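PDB 1NZA: divalent-cation tolerance protein CutA from Thermus thermophilus, which probably contributes to tolerance of heavy metals, acting as a cytoplasmic homotrimer that can bind metal ions. Local coordinates for residues A[23-28]-A[68-73]; A[39-42]-A[47-50]; A[17-22]-A[29-34]; A[13-18]-A[53-58]. All blocks are in the same frame, centred on the assembly; numbering follows the deposited sequence.

Interaction 1 (A[23-28]-A[68-73]); sequences VEERLA and KERVKA
Where helix 12-24 ends, Glu25 and Leu27 reach across to Arg70 on helix 64-74, so the contact joins the turn that follows one helix to the flank of the other. A side-on, two-nitrogen salt bridge dominates it. NE of Arg70 donates to OE1 of Glu25 at a modelled 2.5 Å, doubtfully short for such a bond though nearly straight (169° at the hydrogen), while NH2 of Arg70 donates to OE2 of Glu25 at 2.8 Å. Each oxygen receives its hydrogen on the syn lone pair, and the carboxylate meets the guanidinium at its edge with the two planes only 21° apart. This paired grip restrains both flat groups against rotation about their terminal bonds. Successive bends in the arginine chain, at chi2 and at chi3, bring NE round to the carboxylate, whereas the Glu25 chain is extended beyond CG.

The turn brings Glu25 and Leu27 to the side of Arg70. Glu25 is the first residue to leave helical backbone angles, and Arg26, with positive phi, is the C' residue of a Schellman motif: its N bonds to O of Val23, and N of Leu27 to O of Leu22. Beyond this reversal Leu27 directs its side chain at helix 64-74, and its CD1 lies against CG of Arg70 at 3.3 Å, a close contact in which the two chains cross at about a right angle. Buried Leu27 thus packs on the aliphatic root of the arginine, whose charged end serves Glu25. The carbonyl oxygen of Leu27 is itself bound by OG1 of Thr59.

Interaction 2 (A[39-42]-A[47-50]); sequences SIYR and VVED. With NA (sodium ion), chain C.
Ser39 to Arg42 and Val47 to Asp50 pair as antiparallel strands near the tip of the hairpin formed by strands 30-42 and 47-60. Four backbone hydrogen bonds set the register. Ser39 and Asp50 exchange two, N of Ser39 to O of Asp50 and N of Asp50 to O of Ser39; Tyr41 and Val48 form the second hydrogen-bonded pair. Ile40-Glu49 and Arg42-Val47 are the non-hydrogen-bonded pairs.

Apolar contacts occupy both faces. On the face that carries Ile40, CG2 of Ile40 presses tightly on CG1 of Val47 at 3.4 Å. On the other face Tyr41 has CG between its backbone N and carbonyl carbon (chi1 51°), which folds the ring back over the neighbouring strand. CG2 of Val48 makes a CH-pi contact with it, 3.7 Å from the Tyr41 ring centroid and offset toward the rim, while CB of Asp50 sits at the ring edge.

Polar links extend from this second face. A water accepts from OH of Tyr41 and donates to OD2 of Asp50, tying ring to carboxylate. OD1 of Asp50 coordinates a sodium ion at 2.2 Å. One of the waters on that ion donates to OD2 of Asp50.

The hairpin arm reaches into the trimer: residues 39-41 continue the sheet onto a strand of the third subunit. Ile40 packs on Ala19 of the third subunit's helix 12-24, and Glu49 forms a salt bridge with Arg16 of that same helix.

Interaction 3 (A[17-22]-A[29-34]); sequences TIAKAL and ACVNIV
Ala19 points its methyl group at Val31 and Ile33, joining helix 12-24 to strand 30-42 in the ferredoxin-like fold, where the helix is the crossover between strands 2-9 and 30-42. The small side chain allows a close approach: the CA atoms of Ala19 and Val31 are 5.8 Å apart. Val31 and Ile33, two residues apart on the strand, both face the helix, and the alanine methyl meets a different part of each.

Val31 meets it with its CG1 branch. That carbon stands anti to the backbone N (chi1 176°), on the helix side of the strand, and lies 3.5 Å from CB of Ala19. Ile33 reaches it with the end of its chain, extended to CD1, which is 4.1 Å from CB of Ala19, a looser touch. No hydrogen bond crosses between the segments, and the three touching residues are all buried. Ile40 of the second subunit also packs on Ala19, and the outer edge of the strand pairs with a strand of that subunit, so the helix-sheet packing continues directly into the trimer interface. The second branch of the valine lies beside the helix backbone, with CG2 of Val31 4.0 Å from O of Ala19.

Interaction 4 (A[13-18]-A[53-58]); sequences EVARTI and LLLLVK
No aromatic ring or other flat side chain enters the meeting of Ala15 and Ile18 with Leu53 and Leu55; the planar group to note is the peptide carbonyl of Glu13, at the back of the same helical turn. Its oxygen is approached from opposite faces of the plane by two donors of Thr17. One is the helical N of Thr17. The other is OG1 of Thr17, 2.8 Å from O of Glu13 and displaced well out of the carbonyl plane, away from the lone-pair directions. Two bonds therefore grip that oxygen, and the hydroxyl is folded back on its own helix.

Toward the sheet the contact is wholly apolar and centres on Leu55, whose two methyls divide between two helix residues. CD2 of Leu55 lies 3.8 Å from CB of Ala15, and CD1 of Leu55 is 3.6 Å from CG2 of Ile18. The isoleucine, with CG2 anti to its backbone N, offers this branch to the leucine, and the two side chains cross at about a right angle. More loosely, CD2 of Leu53 touches CB of Ala15 at 4.2 Å.

Val9 packs on Ala15 and Leu53, and Ile33 on both leucines, from the flanking strands. Helix 13-18 runs only 13° from strand 53-58, their axes 9.1 Å apart, as in the helix-over-sheet layer of the ferredoxin-like fold shared by CutA and GlnB-like proteins.

Interactions 3 and 4 form the core: both fix helix 12-24 to adjacent strands of one sheet through mostly buried apolar side chains, their centres are about 5 Å apart, and their helix segments overlap at Thr17 and Ile18. Interaction 1 holds the far end of that helix against helix 64-74, nearer the surface, where a salt bridge replaces pure packing; its Ala28 still touches Val57 of strand 53-58. Interaction 2 lies about 26 Å from interaction 1, centre to centre, on the opposite side of the chain's centre. It continues the strands of interactions 3 and 4 into a projecting hairpin, held by backbone bonds and linked to waters and sodium. Intersubunit strand pairing unites 39-41 with 30-33 of a neighbouring subunit.

Interaction 1 (A[23-28]-A[68-73])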
loop_
_atom_site.group_PDB
_atom_site.type_symbol
_atom_site.label_atom_id
_atom_site.label_comp_id
_atom_site.label_asym_id
_atom_site.label_seq_id
_atom_site.Cartn_x
_atom_site.Cartn_y
_atom_site.Cartn_z
ATOM N N VAL A 23 -8.130 -1.142 -16.992
ATOM C CA VAL A 23 -8.324 -2.571 -17.182
ATOM C C VAL A 23 -8.865 -2.875 -18.582
ATOM O O VAL A 23 -8.406 -3.813 -19.239
ATOM C CB VAL A 23 -9.278 -3.158 -16.119
ATOM C CG1 VAL A 23 -9.434 -4.656 -16.327
ATOM C CG2 VAL A 23 -8.724 -2.881 -14.722
ATOM N N GLU A 24 -9.831 -2.085 -19.040
ATOM C CA GLU A 24 -10.405 -2.290 -20.370
ATOM C C GLU A 24 -9.306 -2.230 -21.429
ATOM O O GLU A 24 -9.239 -3.072 -22.324
ATOM C CB GLU A 24 -11.446 -1.210 -20.697
ATOM C CG GLU A 24 -12.665 -1.166 -19.793
ATOM C CD GLU A 24 -13.655 -0.084 -20.208
ATOM O OE1 GLU A 24 -13.220 1.056 -20.492
ATOM O OE2 GLU A 24 -14.872 -0.372 -20.245
ATOM N N GLU A 25 -8.449 -1.221 -21.310
ATOM C CA GLU A 25 -7.367 -1.000 -22.260
ATOM C C GLU A 25 -6.126 -1.849 -22.026
ATOM O O GLU A 25 -5.063 -1.575 -22.586
ATOM C CB GLU A 25 -6.996 0.481 -22.260
ATOM C CG GLU A 25 -8.102 1.367 -22.813
ATOM C CD GLU A 25 -7.805 2.845 -22.667
ATOM O OE1 GLU A 25 -6.670 3.262 -22.980
ATOM O OE2 GLU A 25 -8.715 3.593 -22.248
ATOM N N ARG A 26 -6.270 -2.883 -21.206
ATOM C CA ARG A 26 -5.175 -3.795 -20.891
ATOM C C ARG A 26 -3.894 -3.103 -20.429
ATOM O O ARG A 26 -2.790 -3.548 -20.747
ATOM C CB ARG A 26 -4.867 -4.694 -22.095
ATOM C CG ARG A 26 -6.065 -5.471 -22.626
ATOM C CD ARG A 26 -5.637 -6.497 -23.669
ATOM N NE ARG A 26 -5.134 -7.725 -23.058
ATOM C CZ ARG A 26 -5.906 -8.744 -22.688
ATOM N NH1 ARG A 26 -7.219 -8.689 -22.872
ATOM N NH2 ARG A 26 -5.366 -9.819 -22.126
ATOM N N LEU A 27 -4.039 -2.012 -19.685
ATOM C CA LEU A 27 -2.876 -1.303 -19.164
ATOM C C LEU A 27 -2.674 -1.738 -17.719
ATOM O O LEU A 27 -1.716 -1.336 -17.054
ATOM C CB LEU A 27 -3.083 0.210 -19.243
ATOM C CG LEU A 27 -3.138 0.789 -20.661
ATOM C CD1 LEU A 27 -3.345 2.286 -20.587
ATOM C CD2 LEU A 27 -1.844 0.457 -21.403
ATOM N N ALA A 28 -3.595 -2.570 -17.249
ATOM C CA ALA A 28 -3.559 -3.104 -15.895
ATOM C C ALA A 28 -4.476 -4.322 -15.900
ATOM O O ALA A 28 -5.449 -4.363 -16.654
ATOM C CB ALA A 28 -4.053 -2.062 -14.901
ATOM N N LYS A 68 0.531 6.076 -17.595
ATOM C CA LYS A 68 0.651 7.472 -17.186
ATOM C C LYS A 68 -0.111 8.388 -18.134
ATOM O O LYS A 68 -0.817 9.293 -17.694
ATOM C CB LYS A 68 2.111 7.922 -17.144
ATOM C CG LYS A 68 2.886 7.451 -15.927
ATOM C CD LYS A 68 4.187 8.238 -15.772
ATOM C CE LYS A 68 5.071 8.107 -17.007
ATOM N NZ LYS A 68 6.333 8.890 -16.881
ATOM N N GLU A 69 0.050 8.161 -19.436
ATOM C CA GLU A 69 -0.629 8.975 -20.440
ATOM C C GLU A 69 -2.139 8.934 -20.275
ATOM O O GLU A 69 -2.799 9.972 -20.267
ATOM C CB GLU A 69 -0.267 8.507 -21.852
ATOM C CG GLU A 69 1.058 9.041 -22.363
ATOM C CD GLU A 69 1.351 8.602 -23.786
ATOM O OE1 GLU A 69 0.480 8.792 -24.664
ATOM O OE2 GLU A 69 2.456 8.072 -24.029
ATOM N N ARG A 70 -2.686 7.734 -20.144
ATOM C CA ARG A 70 -4.125 7.586 -19.990
ATOM C C ARG A 70 -4.600 8.206 -18.678
ATOM O O ARG A 70 -5.646 8.848 -18.635
ATOM C CB ARG A 70 -4.514 6.107 -20.055
ATOM C CG ARG A 70 -4.076 5.405 -21.338
ATOM C CD ARG A 70 -4.735 5.997 -22.588
ATOM N NE ARG A 70 -6.170 5.721 -22.644
ATOM C CZ ARG A 70 -7.115 6.657 -22.614
ATOM N NH1 ARG A 70 -6.783 7.941 -22.528
ATOM N NH2 ARG A 70 -8.395 6.309 -22.675
ATOM N N VAL A 71 -3.831 8.027 -17.607
ATOM C CA VAL A 71 -4.220 8.587 -16.318
ATOM C C VAL A 71 -4.238 10.114 -16.326
ATOM O O VAL A 71 -5.172 10.729 -15.813
ATOM C CB VAL A 71 -3.287 8.102 -15.189
ATOM C CG1 VAL A 71 -3.649 8.802 -13.881
ATOM C CG2 VAL A 71 -3.410 6.598 -15.032
ATOM N N LYS A 72 -3.211 10.728 -16.903
ATOM C CA LYS A 72 -3.160 12.184 -16.957
ATOM C C LYS A 72 -4.346 12.730 -17.746
ATOM O O LYS A 72 -4.882 13.789 -17.422
ATOM C CB LYS A 72 -1.847 12.645 -17.590
ATOM C CG LYS A 72 -0.631 12.350 -16.730
ATOM C CD LYS A 72 0.656 12.730 -17.437
ATOM C CE LYS A 72 1.860 12.357 -16.590
ATOM N NZ LYS A 72 3.138 12.593 -17.312
ATOM N N ALA A 73 -4.762 11.990 -18.771
ATOM C CA ALA A 73 -5.885 12.391 -19.614
ATOM C C ALA A 73 -7.217 12.321 -18.871
ATOM O O ALA A 73 -8.022 13.252 -18.931
ATOM C CB ALA A 73 -5.944 11.509 -20.857
#

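Interaction 2 (A[39-42]-A[47-50])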
loop_
_atom_site.group_PDB
_atom_site.type_symbol
_atom_site.label_atom_id
_atom_site.label_comp_id
_atom_site.label_asym_id
_atom_site.label_seq_id
_atom_site.Cartn_x
_atom_site.Cartn_y
_atom_site.Cartn_z
ATOM N N SER A 39 -6.240 13.341 2.698
ATOM C CA SER A 39 -4.896 13.612 2.214
ATOM C C SER A 39 -4.427 14.981 2.678
ATOM O O SER A 39 -5.151 15.973 2.582
ATOM C CB SER A 39 -4.858 13.514 0.692
ATOM O OG SER A 39 -5.241 12.210 0.278
ATOM N N ILE A 40 -3.208 15.018 3.205
ATOM C CA ILE A 40 -2.626 16.256 3.702
ATOM C C ILE A 40 -1.312 16.462 2.955
ATOM O O ILE A 40 -0.395 15.646 3.060
ATOM C CB ILE A 40 -2.386 16.164 5.230
ATOM C CG1 ILE A 40 -3.727 15.921 5.941
ATOM C CG2 ILE A 40 -1.754 17.445 5.747
ATOM C CD1 ILE A 40 -3.622 15.748 7.442
ATOM N N TYR A 41 -1.233 17.540 2.181
ATOM C CA TYR A 41 -0.031 17.812 1.406
ATOM C C TYR A 41 0.354 19.281 1.352
ATOM O O TYR A 41 -0.414 20.156 1.738
ATOM C CB TYR A 41 -0.190 17.277 -0.020
ATOM C CG TYR A 41 -1.459 17.704 -0.720
ATOM C CD1 TYR A 41 -2.691 17.120 -0.404
ATOM C CD2 TYR A 41 -1.431 18.687 -1.708
ATOM C CE1 TYR A 41 -3.860 17.504 -1.059
ATOM C CE2 TYR A 41 -2.591 19.080 -2.370
ATOM C CZ TYR A 41 -3.803 18.485 -2.041
ATOM O OH TYR A 41 -4.950 18.872 -2.694
ATOM N N ARG A 42 1.560 19.545 0.866
ATOM C CA ARG A 42 2.035 20.915 0.766
ATOM C C ARG A 42 1.702 21.526 -0.585
ATOM O O ARG A 42 1.855 20.890 -1.628
ATOM C CB ARG A 42 3.545 20.971 0.993
ATOM C CG ARG A 42 4.142 22.347 0.784
ATOM C CD ARG A 42 5.565 22.393 1.286
ATOM N NE ARG A 42 5.624 22.204 2.733
ATOM C CZ ARG A 42 5.117 23.054 3.620
ATOM N NH1 ARG A 42 4.510 24.160 3.213
ATOM N NH2 ARG A 42 5.212 22.795 4.917
ATOM N N VAL A 47 0.069 23.917 4.055
ATOM C CA VAL A 47 -0.392 22.547 4.256
ATOM C C VAL A 47 -1.907 22.496 4.050
ATOM O O VAL A 47 -2.661 23.063 4.845
ATOM C CB VAL A 47 -0.052 22.056 5.681
ATOM C CG1 VAL A 47 -0.497 20.617 5.862
ATOM C CG2 VAL A 47 1.443 22.181 5.930
ATOM N N VAL A 48 -2.346 21.828 2.983
ATOM C CA VAL A 48 -3.772 21.721 2.673
ATOM C C VAL A 48 -4.306 20.301 2.836
ATOM O O VAL A 48 -3.538 19.348 2.954
ATOM C CB VAL A 48 -4.069 22.196 1.239
ATOM C CG1 VAL A 48 -3.664 23.653 1.089
ATOM C CG2 VAL A 48 -3.331 21.328 0.236
ATOM N N GLU A 49 -5.627 20.170 2.819
ATOM C CA GLU A 49 -6.266 18.871 3.002
ATOM C C GLU A 49 -7.271 18.568 1.901
ATOM O O GLU A 49 -7.851 19.477 1.311
ATOM C CB GLU A 49 -6.963 18.857 4.360
ATOM C CG GLU A 49 -7.490 17.514 4.796
ATOM C CD GLU A 49 -7.930 17.535 6.241
ATOM O OE1 GLU A 49 -7.181 18.093 7.073
ATOM O OE2 GLU A 49 -9.010 16.994 6.546
ATOM N N ASP A 50 -7.485 17.284 1.630
ATOM C CA ASP A 50 -8.428 16.890 0.601
ATOM C C ASP A 50 -9.012 15.518 0.929
ATOM O O ASP A 50 -8.456 14.785 1.739
ATOM C CB ASP A 50 -7.716 16.851 -0.755
ATOM C CG ASP A 50 -8.672 16.795 -1.908
ATOM O OD1 ASP A 50 -9.865 17.049 -1.669
ATOM O OD2 ASP A 50 -8.247 16.519 -3.048
HETATM NA NA NA C . -11.597 17.333 -3.028
HETATM O O HOH W 1 -5.701 16.381 -3.596
HETATM O O HOH W 2 -7.358 20.659 -1.270
HETATM O O HOH W 3 -10.133 16.998 -4.897
HETATM O O HOH W 4 -12.288 15.084 -3.218
#

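Interaction 3 (A[17-22]-A[29-34])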
loop_
_atom_site.group_PDB
_atom_site.type_symbol
_atom_site.label_atom_id
_atom_site.label_comp_id
_atom_site.label_asym_id
_atom_site.label_seq_id
_atom_site.Cartn_x
_atom_site.Cartn_y
_atom_site.Cartn_z
ATOM N N THR A 17 -13.910 5.416 -13.235
ATOM C CA THR A 17 -13.611 5.703 -14.635
ATOM C C THR A 17 -12.169 5.302 -14.953
ATOM O O THR A 17 -11.901 4.630 -15.956
ATOM C CB THR A 17 -13.784 7.197 -14.941
ATOM O OG1 THR A 17 -15.132 7.587 -14.655
ATOM C CG2 THR A 17 -13.468 7.485 -16.404
ATOM N N ILE A 18 -11.237 5.712 -14.096
ATOM C CA ILE A 18 -9.835 5.364 -14.317
ATOM C C ILE A 18 -9.588 3.867 -14.158
ATOM O O ILE A 18 -8.881 3.255 -14.965
ATOM C CB ILE A 18 -8.914 6.166 -13.371
ATOM C CG1 ILE A 18 -8.874 7.627 -13.822
ATOM C CG2 ILE A 18 -7.510 5.579 -13.362
ATOM C CD1 ILE A 18 -8.099 8.534 -12.889
ATOM N N ALA A 19 -10.176 3.261 -13.132
ATOM C CA ALA A 19 -9.992 1.828 -12.928
ATOM C C ALA A 19 -10.494 1.048 -14.139
ATOM O O ALA A 19 -9.809 0.157 -14.640
ATOM C CB ALA A 19 -10.731 1.369 -11.668
ATOM N N LYS A 20 -11.688 1.390 -14.616
ATOM C CA LYS A 20 -12.255 0.690 -15.761
ATOM C C LYS A 20 -11.449 0.925 -17.030
ATOM O O LYS A 20 -11.168 -0.012 -17.778
ATOM C CB LYS A 20 -13.710 1.114 -15.980
ATOM C CG LYS A 20 -14.652 0.642 -14.888
ATOM C CD LYS A 20 -16.107 0.796 -15.304
ATOM C CE LYS A 20 -16.476 2.247 -15.556
ATOM N NZ LYS A 20 -17.914 2.380 -15.918
ATOM N N ALA A 21 -11.071 2.174 -17.268
ATOM C CA ALA A 21 -10.298 2.516 -18.457
ATOM C C ALA A 21 -8.977 1.751 -18.512
ATOM O O ALA A 21 -8.614 1.206 -19.553
ATOM C CB ALA A 21 -10.043 4.011 -18.497
ATOM N N LEU A 22 -8.262 1.693 -17.393
ATOM C CA LEU A 22 -6.986 0.984 -17.366
ATOM C C LEU A 22 -7.133 -0.519 -17.611
ATOM O O LEU A 22 -6.354 -1.112 -18.366
ATOM C CB LEU A 22 -6.274 1.239 -16.032
ATOM C CG LEU A 22 -5.858 2.699 -15.850
ATOM C CD1 LEU A 22 -5.234 2.908 -14.484
ATOM C CD2 LEU A 22 -4.877 3.076 -16.958
ATOM N N ALA A 29 -4.161 -5.315 -15.075
ATOM C CA ALA A 29 -4.962 -6.528 -15.012
ATOM C C ALA A 29 -5.983 -6.423 -13.891
ATOM O O ALA A 29 -7.053 -7.030 -13.943
ATOM C CB ALA A 29 -4.072 -7.731 -14.769
ATOM N N CYS A 30 -5.638 -5.643 -12.875
ATOM C CA CYS A 30 -6.513 -5.477 -11.723
ATOM C C CYS A 30 -6.331 -4.107 -11.101
ATOM O O CYS A 30 -5.237 -3.543 -11.131
ATOM C CB CYS A 30 -6.183 -6.552 -10.689
ATOM S SG CYS A 30 -7.112 -6.437 -9.143
ATOM N N VAL A 31 -7.408 -3.565 -10.545
ATOM C CA VAL A 31 -7.335 -2.273 -9.874
ATOM C C VAL A 31 -8.202 -2.336 -8.625
ATOM O O VAL A 31 -9.370 -2.723 -8.702
ATOM C CB VAL A 31 -7.852 -1.123 -10.762
ATOM C CG1 VAL A 31 -7.854 0.173 -9.973
ATOM C CG2 VAL A 31 -6.973 -0.974 -11.999
ATOM N N ASN A 32 -7.626 -1.981 -7.478
ATOM C CA ASN A 32 -8.370 -1.974 -6.217
ATOM C C ASN A 32 -8.646 -0.522 -5.853
ATOM O O ASN A 32 -7.745 0.312 -5.921
ATOM C CB ASN A 32 -7.553 -2.575 -5.066
ATOM C CG ASN A 32 -7.081 -3.981 -5.341
ATOM O OD1 ASN A 32 -5.908 -4.293 -5.139
ATOM N ND2 ASN A 32 -7.990 -4.844 -5.783
ATOM N N ILE A 33 -9.880 -0.227 -5.454
ATOM C CA ILE A 33 -10.244 1.125 -5.046
ATOM C C ILE A 33 -10.487 1.130 -3.545
ATOM O O ILE A 33 -11.336 0.384 -3.048
ATOM C CB ILE A 33 -11.532 1.600 -5.748
ATOM C CG1 ILE A 33 -11.321 1.595 -7.267
ATOM C CG2 ILE A 33 -11.929 3.000 -5.232
ATOM C CD1 ILE A 33 -12.580 1.927 -8.061
ATOM N N VAL A 34 -9.727 1.955 -2.827
ATOM C CA VAL A 34 -9.876 2.077 -1.375
ATOM C C VAL A 34 -10.488 3.450 -1.103
ATOM O O VAL A 34 -9.865 4.476 -1.330
ATOM C CB VAL A 34 -8.517 1.979 -0.672
ATOM C CG1 VAL A 34 -8.711 2.064 0.836
ATOM C CG2 VAL A 34 -7.820 0.680 -1.063
#

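Interaction 4 (A[13-18]-A[53-58])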
loop_
_atom_site.group_PDB
_atom_site.type_symbol
_atom_site.label_atom_id
_atom_site.label_comp_id
_atom_site.label_asym_id
_atom_site.label_seq_id
_atom_site.Cartn_x
_atom_site.Cartn_y
_atom_site.Cartn_z
ATOM N N GLU A 13 -16.383 8.652 -8.704
ATOM C CA GLU A 13 -16.630 8.754 -10.138
ATOM C C GLU A 13 -15.337 8.602 -10.927
ATOM O O GLU A 13 -15.246 7.766 -11.829
ATOM C CB GLU A 13 -17.265 10.114 -10.463
ATOM C CG GLU A 13 -17.397 10.423 -11.954
ATOM C CD GLU A 13 -18.364 9.498 -12.670
ATOM O OE1 GLU A 13 -19.549 9.448 -12.274
ATOM O OE2 GLU A 13 -17.942 8.823 -13.633
ATOM N N VAL A 14 -14.345 9.424 -10.595
ATOM C CA VAL A 14 -13.054 9.375 -11.275
ATOM C C VAL A 14 -12.361 8.051 -10.983
ATOM O O VAL A 14 -11.753 7.443 -11.863
ATOM C CB VAL A 14 -12.135 10.536 -10.821
ATOM C CG1 VAL A 14 -10.718 10.320 -11.342
ATOM C CG2 VAL A 14 -12.682 11.858 -11.336
ATOM N N ALA A 15 -12.453 7.603 -9.735
ATOM C CA ALA A 15 -11.835 6.348 -9.348
ATOM C C ALA A 15 -12.289 5.217 -10.268
ATOM O O ALA A 15 -11.472 4.498 -10.836
ATOM C CB ALA A 15 -12.179 6.025 -7.894
ATOM N N ARG A 16 -13.599 5.065 -10.423
ATOM C CA ARG A 16 -14.148 4.010 -11.266
ATOM C C ARG A 16 -13.822 4.182 -12.747
ATOM O O ARG A 16 -13.501 3.209 -13.433
ATOM C CB ARG A 16 -15.665 3.930 -11.068
ATOM C CG ARG A 16 -16.058 3.500 -9.667
ATOM C CD ARG A 16 -17.565 3.375 -9.540
ATOM N NE ARG A 16 -18.091 2.318 -10.405
ATOM C CZ ARG A 16 -17.983 1.018 -10.150
ATOM N NH1 ARG A 16 -18.488 0.132 -11.001
ATOM N NH2 ARG A 16 -17.385 0.600 -9.041
ATOM N N THR A 17 -13.910 5.416 -13.235
ATOM C CA THR A 17 -13.611 5.703 -14.635
ATOM C C THR A 17 -12.169 5.302 -14.953
ATOM O O THR A 17 -11.901 4.630 -15.956
ATOM C CB THR A 17 -13.784 7.197 -14.941
ATOM O OG1 THR A 17 -15.132 7.587 -14.655
ATOM C CG2 THR A 17 -13.468 7.485 -16.404
ATOM N N ILE A 18 -11.237 5.712 -14.096
ATOM C CA ILE A 18 -9.835 5.364 -14.317
ATOM C C ILE A 18 -9.588 3.867 -14.158
ATOM O O ILE A 18 -8.881 3.255 -14.965
ATOM C CB ILE A 18 -8.914 6.166 -13.371
ATOM C CG1 ILE A 18 -8.874 7.627 -13.822
ATOM C CG2 ILE A 18 -7.510 5.579 -13.362
ATOM C CD1 ILE A 18 -8.099 8.534 -12.889
ATOM N N LEU A 53 -9.651 8.949 -2.782
ATOM C CA LEU A 53 -9.765 7.503 -2.848
ATOM C C LEU A 53 -8.441 7.053 -3.424
ATOM O O LEU A 53 -7.817 7.776 -4.209
ATOM C CB LEU A 53 -10.898 7.056 -3.764
ATOM C CG LEU A 53 -12.310 7.350 -3.265
ATOM C CD1 LEU A 53 -12.743 8.738 -3.692
ATOM C CD2 LEU A 53 -13.247 6.302 -3.827
ATOM N N LEU A 54 -8.010 5.863 -3.027
ATOM C CA LEU A 54 -6.741 5.325 -3.486
ATOM C C LEU A 54 -6.959 4.214 -4.487
ATOM O O LEU A 54 -7.814 3.361 -4.292
ATOM C CB LEU A 54 -5.950 4.770 -2.297
ATOM C CG LEU A 54 -4.630 4.033 -2.567
ATOM C CD1 LEU A 54 -3.573 5.019 -3.032
ATOM C CD2 LEU A 54 -4.164 3.337 -1.297
ATOM N N LEU A 55 -6.189 4.225 -5.567
ATOM C CA LEU A 55 -6.281 3.153 -6.549
ATOM C C LEU A 55 -4.973 2.369 -6.442
ATOM O O LEU A 55 -3.896 2.972 -6.440
ATOM C CB LEU A 55 -6.386 3.694 -7.979
ATOM C CG LEU A 55 -7.470 4.699 -8.385
ATOM C CD1 LEU A 55 -7.620 4.656 -9.895
ATOM C CD2 LEU A 55 -8.786 4.375 -7.728
ATOM N N LEU A 56 -5.070 1.048 -6.299
ATOM C CA LEU A 56 -3.882 0.181 -6.262
ATOM C C LEU A 56 -3.967 -0.551 -7.592
ATOM O O LEU A 56 -4.855 -1.380 -7.797
ATOM C CB LEU A 56 -3.949 -0.822 -5.108
ATOM C CG LEU A 56 -3.974 -0.272 -3.681
ATOM C CD1 LEU A 56 -3.899 -1.417 -2.674
ATOM C CD2 LEU A 56 -2.811 0.651 -3.484
ATOM N N VAL A 57 -3.043 -0.239 -8.497
ATOM C CA VAL A 57 -3.045 -0.814 -9.842
ATOM C C VAL A 57 -1.969 -1.869 -10.086
ATOM O O VAL A 57 -0.784 -1.593 -9.925
ATOM C CB VAL A 57 -2.858 0.305 -10.889
ATOM C CG1 VAL A 57 -3.072 -0.251 -12.294
ATOM C CG2 VAL A 57 -3.827 1.452 -10.602
ATOM N N LYS A 58 -2.387 -3.067 -10.489
ATOM C CA LYS A 58 -1.450 -4.158 -10.774
ATOM C C LYS A 58 -1.091 -4.091 -12.260
ATOM O O LYS A 58 -1.919 -4.393 -13.119
ATOM C CB LYS A 58 -2.102 -5.503 -10.461
ATOM C CG LYS A 58 -2.922 -5.506 -9.179
ATOM C CD LYS A 58 -2.096 -5.133 -7.962
ATOM C CE LYS A 58 -3.003 -4.658 -6.842
ATOM N NZ LYS A 58 -4.157 -5.592 -6.651
#